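Local atomic coordinates of bacterial leucyl aminopeptidase (Legionella pneumophila, PDB entry 6ESL), a protein that probably removes amino-terminal residues, leucine among them, from peptides as a secreted zinc-dependent aminopeptidase of peptidase family M28. Residues B[203-208]-B[278-283]. Sequence-based numbering, arbitrary orientation.
Sequences AIVIGA and KAVVQF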
loop_
_atom_site.group_PDB
_atom_site.type_symbol
_atom_site.label_atom_id
_atom_site.label_comp_id
_atom_site.label_asym_id
_atom_site.label_seq_id
_atom_site.Cartn_x
_atom_site.Cartn_y
_atom_site.Cartn_z
ATOM N N ALA B 203 -0.239 22.542 3.284
ATOM C CA ALA B 203 -0.599 22.699 1.866
ATOM C C ALA B 203 -0.793 21.371 1.116
ATOM O O ALA B 203 -0.353 20.306 1.580
ATOM C CB ALA B 203 0.452 23.509 1.155
ATOM N N ILE B 204 -1.302 21.502 -0.095
ATOM C CA ILE B 204 -1.469 20.412 -1.025
ATOM C C ILE B 204 -0.548 20.750 -2.176
ATOM O O ILE B 204 -0.645 21.803 -2.731
ATOM C CB ILE B 204 -2.889 20.340 -1.584
ATOM C CG1 ILE B 204 -3.900 19.954 -0.530
ATOM C CG2 ILE B 204 -2.978 19.353 -2.711
ATOM C CD1 ILE B 204 -3.436 18.906 0.441
ATOM N N VAL B 205 0.322 19.844 -2.564
ATOM C CA VAL B 205 1.267 20.112 -3.624
ATOM C C VAL B 205 1.123 19.196 -4.854
ATOM O O VAL B 205 1.003 18.028 -4.694
ATOM C CB VAL B 205 2.696 19.968 -3.103
ATOM C CG1 VAL B 205 3.708 20.181 -4.181
ATOM C CG2 VAL B 205 2.959 20.793 -1.871
ATOM N N ILE B 206 1.129 19.754 -6.054
ATOM C CA ILE B 206 1.067 19.017 -7.286
ATOM C C ILE B 206 2.274 19.372 -8.092
ATOM O O ILE B 206 2.470 20.507 -8.395
ATOM C CB ILE B 206 -0.192 19.371 -8.080
ATOM C CG1 ILE B 206 -1.442 18.946 -7.351
ATOM C CG2 ILE B 206 -0.190 18.720 -9.436
ATOM C CD1 ILE B 206 -2.121 20.061 -6.627
ATOM N N GLY B 207 3.052 18.386 -8.500
ATOM C CA GLY B 207 4.282 18.635 -9.216
ATOM C C GLY B 207 4.520 17.856 -10.470
ATOM O O GLY B 207 3.848 16.830 -10.727
ATOM N N ALA B 208 5.559 18.279 -11.167
ATOM C CA ALA B 208 6.098 17.655 -12.383
ATOM C C ALA B 208 7.514 18.247 -12.545
ATOM O O ALA B 208 7.807 19.301 -11.937
ATOM C CB ALA B 208 5.231 18.091 -13.603
ATOM N N LYS B 278 0.684 18.980 3.785
ATOM C CA LYS B 278 -0.147 17.840 4.109
ATOM C C LYS B 278 0.046 16.664 3.147
ATOM O O LYS B 278 0.141 15.530 3.571
ATOM C CB LYS B 278 -1.645 18.248 4.063
ATOM C CG LYS B 278 -2.525 17.027 4.288
ATOM C CD LYS B 278 -3.905 17.227 4.865
ATOM C CE LYS B 278 -4.263 15.877 5.503
ATOM N NZ LYS B 278 -5.689 15.718 5.828
ATOM N N ALA B 279 0.033 16.947 1.830
ATOM C CA ALA B 279 0.115 15.869 0.837
ATOM C C ALA B 279 0.662 16.369 -0.512
ATOM O O ALA B 279 0.345 17.502 -0.964
ATOM C CB ALA B 279 -1.240 15.210 0.651
ATOM N N VAL B 280 1.423 15.473 -1.157
ATOM C CA VAL B 280 2.098 15.758 -2.418
ATOM C C VAL B 280 1.750 14.681 -3.475
ATOM O O VAL B 280 1.743 13.468 -3.156
ATOM C CB VAL B 280 3.616 15.764 -2.173
ATOM C CG1 VAL B 280 4.342 16.100 -3.420
ATOM C CG2 VAL B 280 3.929 16.782 -1.098
ATOM N N VAL B 281 1.493 15.089 -4.721
ATOM C CA VAL B 281 1.456 14.152 -5.815
ATOM C C VAL B 281 2.491 14.593 -6.860
ATOM O O VAL B 281 2.766 15.835 -7.028
ATOM C CB VAL B 281 0.027 13.996 -6.416
ATOM C CG1 VAL B 281 -0.513 15.303 -6.934
ATOM C CG2 VAL B 281 -0.079 12.928 -7.494
ATOM N N GLN B 282 3.064 13.615 -7.531
ATOM C CA GLN B 282 3.999 13.829 -8.606
ATOM C C GLN B 282 3.451 13.261 -9.915
ATOM O O GLN B 282 3.042 12.077 -9.994
ATOM C CB GLN B 282 5.336 13.188 -8.249
ATOM C CG GLN B 282 6.418 13.123 -9.330
ATOM C CD GLN B 282 6.992 14.472 -9.681
ATOM O OE1 GLN B 282 6.606 15.504 -9.107
ATOM N NE2 GLN B 282 8.004 14.462 -10.569
ATOM N N PHE B 283 3.513 14.094 -10.943
ATOM C CA PHE B 283 3.189 13.687 -12.341
ATOM C C PHE B 283 4.433 13.649 -13.199
ATOM O O PHE B 283 4.981 14.741 -13.604
ATOM C CB PHE B 283 2.109 14.587 -12.912
ATOM C CG PHE B 283 0.799 14.446 -12.230
ATOM C CD1 PHE B 283 -0.125 13.464 -12.641
ATOM C CD2 PHE B 283 0.469 15.225 -11.176
ATOM C CE1 PHE B 283 -1.335 13.289 -11.972
ATOM C CE2 PHE B 283 -0.738 15.101 -10.551
ATOM C CZ PHE B 283 -1.607 14.067 -10.917
#
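Ala203 O is gripped twice: Lys278 N lies 2.8 Å from Ala203 O, in its carbonyl plane, while Ala279 N gives the same oxygen a weak bond of 3.4 Å. This fork lies where the chain turns a corner at Lys278. From there 203-208 and 279-282 run parallel, only 12° apart, as neighbouring central strands of the mixed sheet. Val205 is bonded through both backbone groups: its N reaches Ala279 O at 2.8 Å, and its O takes Val281 N at 3.0 Å. Gly207 repeats the pattern with Val281 O and Phe283 N.

Branched residues suit the extended backbone. On one face Val205 and Val280 stand alongside, both with CG1 anti to the backbone N, CB of Val205 4.0 Å from CG2 of Val280. On the other, a face covered by helices 220-239 and 373-391, Ile206 sets CG1 3.8 Å from Val281 CG1 and CG2 3.8 Å from Phe283 CE2.

Glycine leaves room for Gln282, which bends at chi2 (69°) to lay OE1 3.4 Å from Gly207 C; its NE2 bonds to Ser334. Apolar along both faces up to Gln282, the parallel pairing ends where the chain delivers His209 and Asp284, so the strand ends help place these two zinc ligands.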